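Local coordinates for protein transaminase (Bacillus megaterium, PDB 5G0A) that probably catalyses the S-selective, pyridoxal-5'-phosphate-dependent transfer of amino groups, as a transaminase of the class-III family, at residues F84-Y89 / E326-Y331; K96-I101 / G113-V118. One frame throughout, in Å; residues are numbered along the deposited sequence.

Contact 1: residues F84-Y89 / E326-Y331; sequences FVWDTY and ESVSTY. With PLP (pyridoxal-5'-phosphate), chain E.
The rings of F84 and Y331 meet as an offset edge-to-face pair, planes at 84° and centroids 5.6 Å apart. The edge of Y331 is turned toward the face of F84, with Y331 CD1 lying 3.8 Å from F84 CE1. The backbone N of W86 lies over the rim of the opposite F84 face. In the plane of the same ring, F84 CZ comes within 3.1 Å of T330 O, so a slightly positive C-H edge meets a carbonyl oxygen; phenylalanine suits a place that offers both an aromatic partner and a peptide group. Further along, the side chains of W86 and V328 cross at about a right angle, and W86 CZ3 touches V328 CG2 at 3.6 Å, the broad indole reaching a compact branched side chain. The backbones are joined through a water: S329 O accepts from it at 2.7 Å, while D87 N gives it a weak bond of 2.9 Å. W86 to Y89 form a type I turn, closed by Y89 N on W86 O. On the other side of 326-331, T330 has OG1 beside its own backbone N (chi1 -56°), and the two donors converge on one phosphate oxygen: T330 N reaches PLP O2P at 2.8 Å and 165°, T330 OG1 reaches PLP O2P at 2.7 Å. Threonine fits here because its hydroxyl adds to the grip of its amide. G121 N and S122 OG of the second subunit bind the same PLP, and K298 of that subunit packs on T330 and Y331. A phosphate cup built by both subunits is characteristic of fold-type I aminotransferases of class III.

Contact 2: residues K96-I101 / G113-V118; sequences KAAKII and GKVRFV
F117 carries its CG anti to its own carbonyl carbon (chi1 -69°), and its ring meets A97, A98 and I101 on the helix, while V115 sets CG1 anti to the backbone N (chi1 176°) and lays that methyl over the centre of one F117 face, 3.6 Å above the plane. The closest touch across the contact is A97 CB on F117 CZ, 3.5 Å. The ring turns its edge to the helix backbone, F117 CZ lying 3.7 Å from A98 N, close to the ring plane. Alanine suits 97 and 98, where a single methyl leaves the phenyl ring close against the helix backbone; the methyl of A98 is shared, its CB being 3.9 Å from F117 CE2 and 4.2 Å from V115 CB. One turn on from A97, I101 CD1 reaches F117 CE1 at 4.3 Å, the longer isoleucine branch extending the apolar surface along the ring's rim to CE1. This is helix-on-sheet packing in the large, seven-stranded α/β domain of the fold-type I aminotransferases: helix 92-105 lies on one face of outermost strand 112-118, the N-to-C directions of the two short segments at 135° and their axes 8.7 Å apart. V115 and F117 look to the helix; K114 and R116 start out away from it, and helix 121-136 receives R116 and V118. A classic beta bulge, G113 and K114 both facing V312 of antiparallel strand 308-313, lies at the strand's beginning. K114, a long cation, ends at D321 and at Q28 and L21 of the second subunit. Helix 335-350 completes the apolar layer, L345 touching I101 and M338 touching F117.

From the N terminus the chain leaves helix 69-78, passes 84-89, the first half of contact 1, and enters helix 92-105. Contact 2 then closes a short loop, with 11 residues between helix segment 96-101 and strand segment 113-118. Contact 1 is completed at 326-331, before helix 335-350, with 236 residues between its own two segments, 207 of them after contact 2, so the small loop lies wholly within the large one and the two do not cross. The contacts also touch: D87 OD2 of contact 1 forms a 2.8 Å salt bridge with R116 NH1 of contact 2. Together they tie the edge strand of the large-domain sheet to the loops at the second subunit's cofactor.

Contact 1: residues F84-Y89 / E326-Y331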
ATOM      1  N   PHE B  84      18.075  14.233 -31.975  1.00 23.54           N
ATOM      2  CA  PHE B  84      17.632  14.045 -30.600  1.00 23.08           C
ATOM      3  C   PHE B  84      18.829  14.045 -29.660  1.00 23.28           C
ATOM      4  O   PHE B  84      19.821  13.362 -29.918  1.00 23.48           O
ATOM      5  CB  PHE B  84      16.904  12.701 -30.473  1.00 23.09           C
ATOM      6  CG  PHE B  84      16.657  12.315 -29.032  1.00 22.89           C
ATOM      7  CD1 PHE B  84      15.706  13.019 -28.289  1.00 23.83           C
ATOM      8  CD2 PHE B  84      17.421  11.325 -28.412  1.00 23.78           C
ATOM      9  CE1 PHE B  84      15.506  12.734 -26.942  1.00 23.98           C
ATOM     10  CE2 PHE B  84      17.218  11.027 -27.045  1.00 23.85           C
ATOM     11  CZ  PHE B  84      16.253  11.736 -26.326  1.00 24.92           C
ATOM     12  N   VAL B  85      18.727  14.794 -28.565  1.00 22.36           N
ATOM     13  CA  VAL B  85      19.648  14.600 -27.433  1.00 22.64           C
ATOM     14  C   VAL B  85      18.821  14.512 -26.159  1.00 21.09           C
ATOM     15  O   VAL B  85      17.745  15.131 -26.076  1.00 23.87           O
ATOM     16  CB  VAL B  85      20.730  15.712 -27.289  1.00 22.53           C
ATOM     17  CG1 VAL B  85      21.695  15.684 -28.480  1.00 24.81           C
ATOM     18  CG2 VAL B  85      20.108  17.089 -27.074  1.00 24.59           C
ATOM     19  N   TRP B  86      19.315  13.746 -25.185  1.00 22.65           N
ATOM     20  CA  TRP B  86      18.599  13.630 -23.929  1.00 22.87           C
ATOM     21  C   TRP B  86      19.048  14.690 -22.938  1.00 23.39           C
ATOM     22  O   TRP B  86      19.908  15.530 -23.254  1.00 23.81           O
ATOM     23  CB  TRP B  86      18.660  12.218 -23.337  1.00 22.31           C
ATOM     24  CG  TRP B  86      19.963  11.734 -22.741  1.00 23.16           C
ATOM     25  CD1 TRP B  86      21.087  11.318 -23.410  1.00 22.95           C
ATOM     26  CD2 TRP B  86      20.231  11.539 -21.352  1.00 22.98           C
ATOM     27  NE1 TRP B  86      22.033  10.868 -22.527  1.00 22.85           N
ATOM     28  CE2 TRP B  86      21.544  11.009 -21.252  1.00 23.39           C
ATOM     29  CE3 TRP B  86      19.488  11.765 -20.171  1.00 23.87           C
ATOM     30  CZ2 TRP B  86      22.132  10.686 -20.026  1.00 24.17           C
ATOM     31  CZ3 TRP B  86      20.097  11.465 -18.929  1.00 24.36           C
ATOM     32  CH2 TRP B  86      21.416  10.935 -18.882  1.00 24.79           C
ATOM     33  N   ASP B  87      18.460  14.649 -21.748  1.00 23.26           N
ATOM     34  CA  ASP B  87      18.435  15.823 -20.863  1.00 25.77           C
ATOM     35  C   ASP B  87      19.805  16.179 -20.290  1.00 26.97           C
ATOM     36  O   ASP B  87      19.976  17.277 -19.758  1.00 28.16           O
ATOM     37  CB  ASP B  87      17.436  15.568 -19.717  1.00 27.91           C
ATOM     38  CG  ASP B  87      17.018  16.839 -18.993  1.00 33.17           C
ATOM     39  OD1 ASP B  87      16.699  17.859 -19.665  1.00 32.22           O
ATOM     40  OD2 ASP B  87      16.993  16.784 -17.742  1.00 34.09           O
ATOM     41  N   THR B  88      20.758  15.254 -20.407  1.00 27.75           N
ATOM     42  CA  THR B  88      22.151  15.458 -19.922  1.00 30.28           C
ATOM     43  C   THR B  88      22.894  16.453 -20.834  1.00 28.29           C
ATOM     44  O   THR B  88      23.919  17.040 -20.442  1.00 28.24           O
ATOM     45  CB  THR B  88      22.933  14.111 -19.851  1.00 30.04           C
ATOM     46  OG1 THR B  88      24.084  14.268 -19.010  1.00 36.25           O
ATOM     47  CG2 THR B  88      23.439  13.681 -21.237  1.00 32.84           C
ATOM     48  N   TYR B  89      22.367  16.630 -22.046  1.00 25.56           N
ATOM     49  CA  TYR B  89      22.940  17.573 -23.013  1.00 25.82           C
ATOM     50  C   TYR B  89      22.153  18.883 -23.010  1.00 26.79           C
ATOM     51  O   TYR B  89      20.960  18.892 -22.712  1.00 28.62           O
ATOM     52  CB  TYR B  89      22.961  16.948 -24.420  1.00 25.45           C
ATOM     53  CG  TYR B  89      23.944  15.797 -24.547  1.00 25.30           C
ATOM     54  CD1 TYR B  89      25.323  16.032 -24.583  1.00 25.91           C
ATOM     55  CD2 TYR B  89      23.498  14.463 -24.600  1.00 25.98           C
ATOM     56  CE1 TYR B  89      26.228  14.984 -24.676  1.00 26.69           C
ATOM     57  CE2 TYR B  89      24.393  13.403 -24.717  1.00 25.90           C
ATOM     58  CZ  TYR B  89      25.762  13.667 -24.749  1.00 27.52           C
ATOM     59  OH  TYR B  89      26.657  12.617 -24.845  1.00 27.73           O
ATOM     60  N   GLU B 326      18.443  11.011  -9.333  1.00 21.09           N
ATOM     61  CA  GLU B 326      18.637   9.841 -10.199  1.00 21.73           C
ATOM     62  C   GLU B 326      17.382   9.559 -11.019  1.00 21.12           C
ATOM     63  O   GLU B 326      16.781   8.468 -10.922  1.00 21.19           O
ATOM     64  CB  GLU B 326      18.972   8.629  -9.342  1.00 23.48           C
ATOM     65  CG  GLU B 326      20.331   8.771  -8.639  1.00 23.29           C
ATOM     66  CD  GLU B 326      20.657   7.563  -7.778  1.00 25.94           C
ATOM     67  OE1 GLU B 326      19.806   7.184  -6.964  1.00 23.03           O
ATOM     68  OE2 GLU B 326      21.773   7.007  -7.886  1.00 24.49           O
ATOM     69  N   SER B 327      17.006  10.538 -11.840  1.00 21.43           N
ATOM     70  CA  SER B 327      15.759  10.427 -12.602  1.00 21.99           C
ATOM     71  C   SER B 327      16.030  10.680 -14.071  1.00 22.22           C
ATOM     72  O   SER B 327      16.619  11.713 -14.438  1.00 22.52           O
ATOM     73  CB  SER B 327      14.736  11.431 -12.070  1.00 22.69           C
ATOM     74  OG  SER B 327      13.403  11.083 -12.457  1.00 23.35           O
ATOM     75  N   VAL B 328      15.621   9.730 -14.919  1.00 21.24           N
ATOM     76  CA  VAL B 328      15.779   9.933 -16.358  1.00 21.77           C
ATOM     77  C   VAL B 328      14.479   9.591 -17.075  1.00 22.38           C
ATOM     78  O   VAL B 328      13.760   8.645 -16.701  1.00 22.86           O
ATOM     79  CB  VAL B 328      16.978   9.119 -16.929  1.00 22.48           C
ATOM     80  CG1 VAL B 328      16.821   7.630 -16.631  1.00 23.57           C
ATOM     81  CG2 VAL B 328      17.172   9.386 -18.432  1.00 24.51           C
ATOM     82  N   SER B 329      14.170  10.397 -18.084  1.00 22.14           N
ATOM     83  CA  SER B 329      13.036  10.173 -18.976  1.00 21.28           C
ATOM     84  C   SER B 329      13.601  10.389 -20.388  1.00 21.78           C
ATOM     85  O   SER B 329      14.164  11.446 -20.671  1.00 21.90           O
ATOM     86  CB  SER B 329      11.913  11.171 -18.668  1.00 22.84           C
ATOM     87  OG  SER B 329      11.020  11.251 -19.762  1.00 22.11           O
ATOM     88  N   THR B 330      13.488   9.393 -21.271  1.00 20.89           N
ATOM     89  CA  THR B 330      14.145   9.500 -22.589  1.00 21.58           C
ATOM     90  C   THR B 330      13.837  10.849 -23.274  1.00 20.98           C
ATOM     91  O   THR B 330      14.769  11.595 -23.629  1.00 22.65           O
ATOM     92  CB  THR B 330      13.764   8.320 -23.523  1.00 22.62           C
ATOM     93  OG1 THR B 330      14.094   7.083 -22.865  1.00 23.76           O
ATOM     94  CG2 THR B 330      14.566   8.394 -24.834  1.00 24.18           C
ATOM     95  N   TYR B 331      12.556  11.153 -23.459  1.00 21.99           N
ATOM     96  CA  TYR B 331      12.160  12.301 -24.267  1.00 22.00           C
ATOM     97  C   TYR B 331      12.048  13.617 -23.493  1.00 22.52           C
ATOM     98  O   TYR B 331      11.701  14.648 -24.065  1.00 22.84           O
ATOM     99  CB  TYR B 331      10.894  12.013 -25.078  1.00 22.89           C
ATOM    100  CG  TYR B 331      11.115  10.848 -26.027  1.00 23.81           C
ATOM    101  CD1 TYR B 331      12.310  10.733 -26.744  1.00 25.23           C
ATOM    102  CD2 TYR B 331      10.159   9.853 -26.180  1.00 24.84           C
ATOM    103  CE1 TYR B 331      12.538   9.669 -27.606  1.00 24.70           C
ATOM    104  CE2 TYR B 331      10.379   8.787 -27.065  1.00 24.91           C
ATOM    105  CZ  TYR B 331      11.582   8.708 -27.762  1.00 24.66           C
ATOM    106  OH  TYR B 331      11.852   7.660 -28.643  1.00 24.66           O
TER
HETATM  107  N1  PLP E1298      11.593   0.290 -20.340  1.00 20.83           N
HETATM  108  C2  PLP E1298      12.847   0.060 -20.754  1.00 21.44           C
HETATM  109  C2A PLP E1298      13.406  -1.346 -20.863  1.00 23.24           C
HETATM  110  C3  PLP E1298      13.684   1.184 -21.164  1.00 23.89           C
HETATM  111  O3  PLP E1298      14.942   0.960 -21.594  1.00 27.79           O
HETATM  112  C4  PLP E1298      13.112   2.545 -21.111  1.00 23.74           C
HETATM  113  C4A PLP E1298      13.930   3.731 -21.590  1.00 28.52           C
HETATM  114  C5  PLP E1298      11.729   2.668 -20.621  1.00 22.93           C
HETATM  115  C6  PLP E1298      11.036   1.528 -20.237  1.00 21.37           C
HETATM  116  C5A PLP E1298      11.044   4.008 -20.416  1.00 23.84           C
HETATM  117  O4P PLP E1298      11.003   4.818 -21.561  1.00 23.85           O
HETATM  118  P   PLP E1298      10.894   6.405 -21.410  1.00 22.92           P
HETATM  119  O1P PLP E1298       9.778   6.735 -20.450  1.00 23.60           O
HETATM  120  O2P PLP E1298      12.269   6.847 -20.937  1.00 22.69           O
HETATM  121  O3P PLP E1298      10.573   6.850 -22.792  1.00 23.00           O
HETATM  122  O   HOH W   1      15.906  13.338 -21.435  1.00 23.69           O

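Contact 2: residues K96-I101 / G113-V118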
ATOM      1  N   LYS B  96      16.022  28.123 -23.557  1.00 25.54           N
ATOM      2  CA  LYS B  96      15.203  29.269 -23.913  1.00 26.38           C
ATOM      3  C   LYS B  96      13.777  29.075 -23.413  1.00 26.00           C
ATOM      4  O   LYS B  96      13.177  30.005 -22.890  1.00 24.82           O
ATOM      5  CB  LYS B  96      15.191  29.487 -25.425  1.00 27.51           C
ATOM      6  CG  LYS B  96      14.399  30.708 -25.857  1.00 34.17           C
ATOM      7  CD  LYS B  96      14.712  30.984 -27.318  1.00 37.47           C
ATOM      8  CE  LYS B  96      13.491  31.518 -28.027  1.00 41.48           C
ATOM      9  NZ  LYS B  96      13.693  31.697 -29.499  1.00 42.42           N
ATOM     10  N   ALA B  97      13.227  27.864 -23.569  1.00 24.43           N
ATOM     11  CA  ALA B  97      11.848  27.638 -23.150  1.00 24.42           C
ATOM     12  C   ALA B  97      11.688  27.930 -21.643  1.00 23.54           C
ATOM     13  O   ALA B  97      10.693  28.520 -21.222  1.00 24.84           O
ATOM     14  CB  ALA B  97      11.392  26.209 -23.469  1.00 23.20           C
ATOM     15  N   ALA B  98      12.660  27.494 -20.850  1.00 23.76           N
ATOM     16  CA  ALA B  98      12.611  27.706 -19.400  1.00 24.36           C
ATOM     17  C   ALA B  98      12.767  29.200 -19.070  1.00 26.21           C
ATOM     18  O   ALA B  98      12.056  29.728 -18.193  1.00 26.43           O
ATOM     19  CB  ALA B  98      13.676  26.875 -18.701  1.00 24.77           C
ATOM     20  N   LYS B  99      13.674  29.865 -19.789  1.00 24.65           N
ATOM     21  CA  LYS B  99      13.888  31.324 -19.630  1.00 26.80           C
ATOM     22  C   LYS B  99      12.601  32.112 -19.952  1.00 27.57           C
ATOM     23  O   LYS B  99      12.230  33.039 -19.227  1.00 27.51           O
ATOM     24  CB  LYS B  99      15.089  31.805 -20.472  1.00 27.42           C
ATOM     25  CG  LYS B  99      15.345  33.326 -20.399  1.00 28.66           C
ATOM     26  CD  LYS B  99      14.540  34.066 -21.443  1.00 30.45           C
ATOM     27  CE  LYS B  99      14.861  35.562 -21.489  1.00 36.66           C
ATOM     28  NZ  LYS B  99      14.263  36.192 -22.697  1.00 39.70           N
ATOM     29  N   ILE B 100      11.915  31.734 -21.028  1.00 25.93           N
ATOM     30  CA  ILE B 100      10.666  32.385 -21.388  1.00 26.72           C
ATOM     31  C   ILE B 100       9.654  32.272 -20.272  1.00 27.93           C
ATOM     32  O   ILE B 100       9.026  33.261 -19.891  1.00 28.01           O
ATOM     33  CB  ILE B 100      10.077  31.825 -22.688  1.00 27.80           C
ATOM     34  CG1 ILE B 100      11.036  32.164 -23.846  1.00 27.76           C
ATOM     35  CG2 ILE B 100       8.687  32.410 -22.947  1.00 28.71           C
ATOM     36  CD1 ILE B 100      10.691  31.436 -25.130  1.00 26.85           C
ATOM     37  N   ILE B 101       9.492  31.066 -19.731  1.00 26.98           N
ATOM     38  CA  ILE B 101       8.492  30.876 -18.685  1.00 25.40           C
ATOM     39  C   ILE B 101       8.851  31.685 -17.439  1.00 25.37           C
ATOM     40  O   ILE B 101       7.995  32.390 -16.901  1.00 26.33           O
ATOM     41  CB  ILE B 101       8.303  29.382 -18.328  1.00 25.87           C
ATOM     42  CG1 ILE B 101       7.629  28.657 -19.501  1.00 26.86           C
ATOM     43  CG2 ILE B 101       7.447  29.230 -17.051  1.00 26.53           C
ATOM     44  CD1 ILE B 101       7.713  27.146 -19.378  1.00 25.25           C
ATOM     45  N   GLY B 113      11.519  29.199  -9.615  1.00 25.26           N
ATOM     46  CA  GLY B 113      12.918  28.816  -9.508  1.00 25.75           C
ATOM     47  C   GLY B 113      13.469  28.110 -10.732  1.00 26.73           C
ATOM     48  O   GLY B 113      14.299  28.665 -11.472  1.00 25.16           O
ATOM     49  N   LYS B 114      13.047  26.851 -10.924  1.00 24.40           N
ATOM     50  CA  LYS B 114      13.564  26.038 -12.016  1.00 23.89           C
ATOM     51  C   LYS B 114      12.465  25.164 -12.653  1.00 24.26           C
ATOM     52  O   LYS B 114      11.489  24.832 -12.017  1.00 23.20           O
ATOM     53  CB  LYS B 114      14.688  25.126 -11.514  1.00 24.43           C
ATOM     54  CG  LYS B 114      16.038  25.805 -11.323  1.00 24.01           C
ATOM     55  CD  LYS B 114      17.111  24.768 -11.059  1.00 24.61           C
ATOM     56  CE  LYS B 114      18.518  25.304 -11.324  1.00 24.81           C
ATOM     57  NZ  LYS B 114      19.460  24.149 -11.319  1.00 24.95           N
ATOM     58  N   VAL B 115      12.663  24.819 -13.922  1.00 23.43           N
ATOM     59  CA  VAL B 115      11.753  23.972 -14.692  1.00 23.72           C
ATOM     60  C   VAL B 115      12.415  22.609 -14.990  1.00 22.11           C
ATOM     61  O   VAL B 115      13.656  22.511 -15.231  1.00 23.64           O
ATOM     62  CB  VAL B 115      11.381  24.647 -16.055  1.00 24.34           C
ATOM     63  CG1 VAL B 115      10.505  23.741 -16.914  1.00 26.44           C
ATOM     64  CG2 VAL B 115      10.694  25.994 -15.863  1.00 27.05           C
ATOM     65  N   ARG B 116      11.592  21.561 -15.000  1.00 21.14           N
ATOM     66  CA  ARG B 116      11.978  20.278 -15.621  1.00 21.77           C
ATOM     67  C   ARG B 116      10.969  20.000 -16.704  1.00 21.98           C
ATOM     68  O   ARG B 116       9.768  19.929 -16.423  1.00 21.78           O
ATOM     69  CB  ARG B 116      11.979  19.105 -14.629  1.00 23.05           C
ATOM     70  CG  ARG B 116      12.116  17.732 -15.328  1.00 24.22           C
ATOM     71  CD  ARG B 116      12.840  16.710 -14.447  1.00 23.38           C
ATOM     72  NE  ARG B 116      12.872  15.359 -15.059  1.00 22.62           N
ATOM     73  CZ  ARG B 116      13.776  14.953 -15.944  1.00 23.61           C
ATOM     74  NH1 ARG B 116      14.714  15.796 -16.385  1.00 24.46           N
ATOM     75  NH2 ARG B 116      13.710  13.715 -16.411  1.00 22.32           N
ATOM     76  N   PHE B 117      11.442  19.853 -17.944  1.00 21.20           N
ATOM     77  CA  PHE B 117      10.533  19.501 -19.031  1.00 21.81           C
ATOM     78  C   PHE B 117      10.397  17.991 -19.149  1.00 22.32           C
ATOM     79  O   PHE B 117      11.386  17.254 -19.027  1.00 22.90           O
ATOM     80  CB  PHE B 117      11.049  20.074 -20.357  1.00 21.93           C
ATOM     81  CG  PHE B 117      10.960  21.572 -20.426  1.00 21.71           C
ATOM     82  CD1 PHE B 117       9.732  22.176 -20.634  1.00 21.15           C
ATOM     83  CD2 PHE B 117      12.108  22.370 -20.292  1.00 23.29           C
ATOM     84  CE1 PHE B 117       9.614  23.566 -20.712  1.00 21.78           C
ATOM     85  CE2 PHE B 117      12.012  23.757 -20.356  1.00 23.28           C
ATOM     86  CZ  PHE B 117      10.762  24.351 -20.572  1.00 22.03           C
ATOM     87  N   VAL B 118       9.170  17.572 -19.420  1.00 20.50           N
ATOM     88  CA  VAL B 118       8.835  16.184 -19.726  1.00 20.69           C
ATOM     89  C   VAL B 118       7.936  16.157 -20.957  1.00 21.99           C
ATOM     90  O   VAL B 118       7.835  17.157 -21.670  1.00 21.71           O
ATOM     91  CB  VAL B 118       8.193  15.481 -18.492  1.00 21.23           C
ATOM     92  CG1 VAL B 118       9.251  15.237 -17.407  1.00 23.31           C
ATOM     93  CG2 VAL B 118       7.031  16.308 -17.921  1.00 22.23           C
TER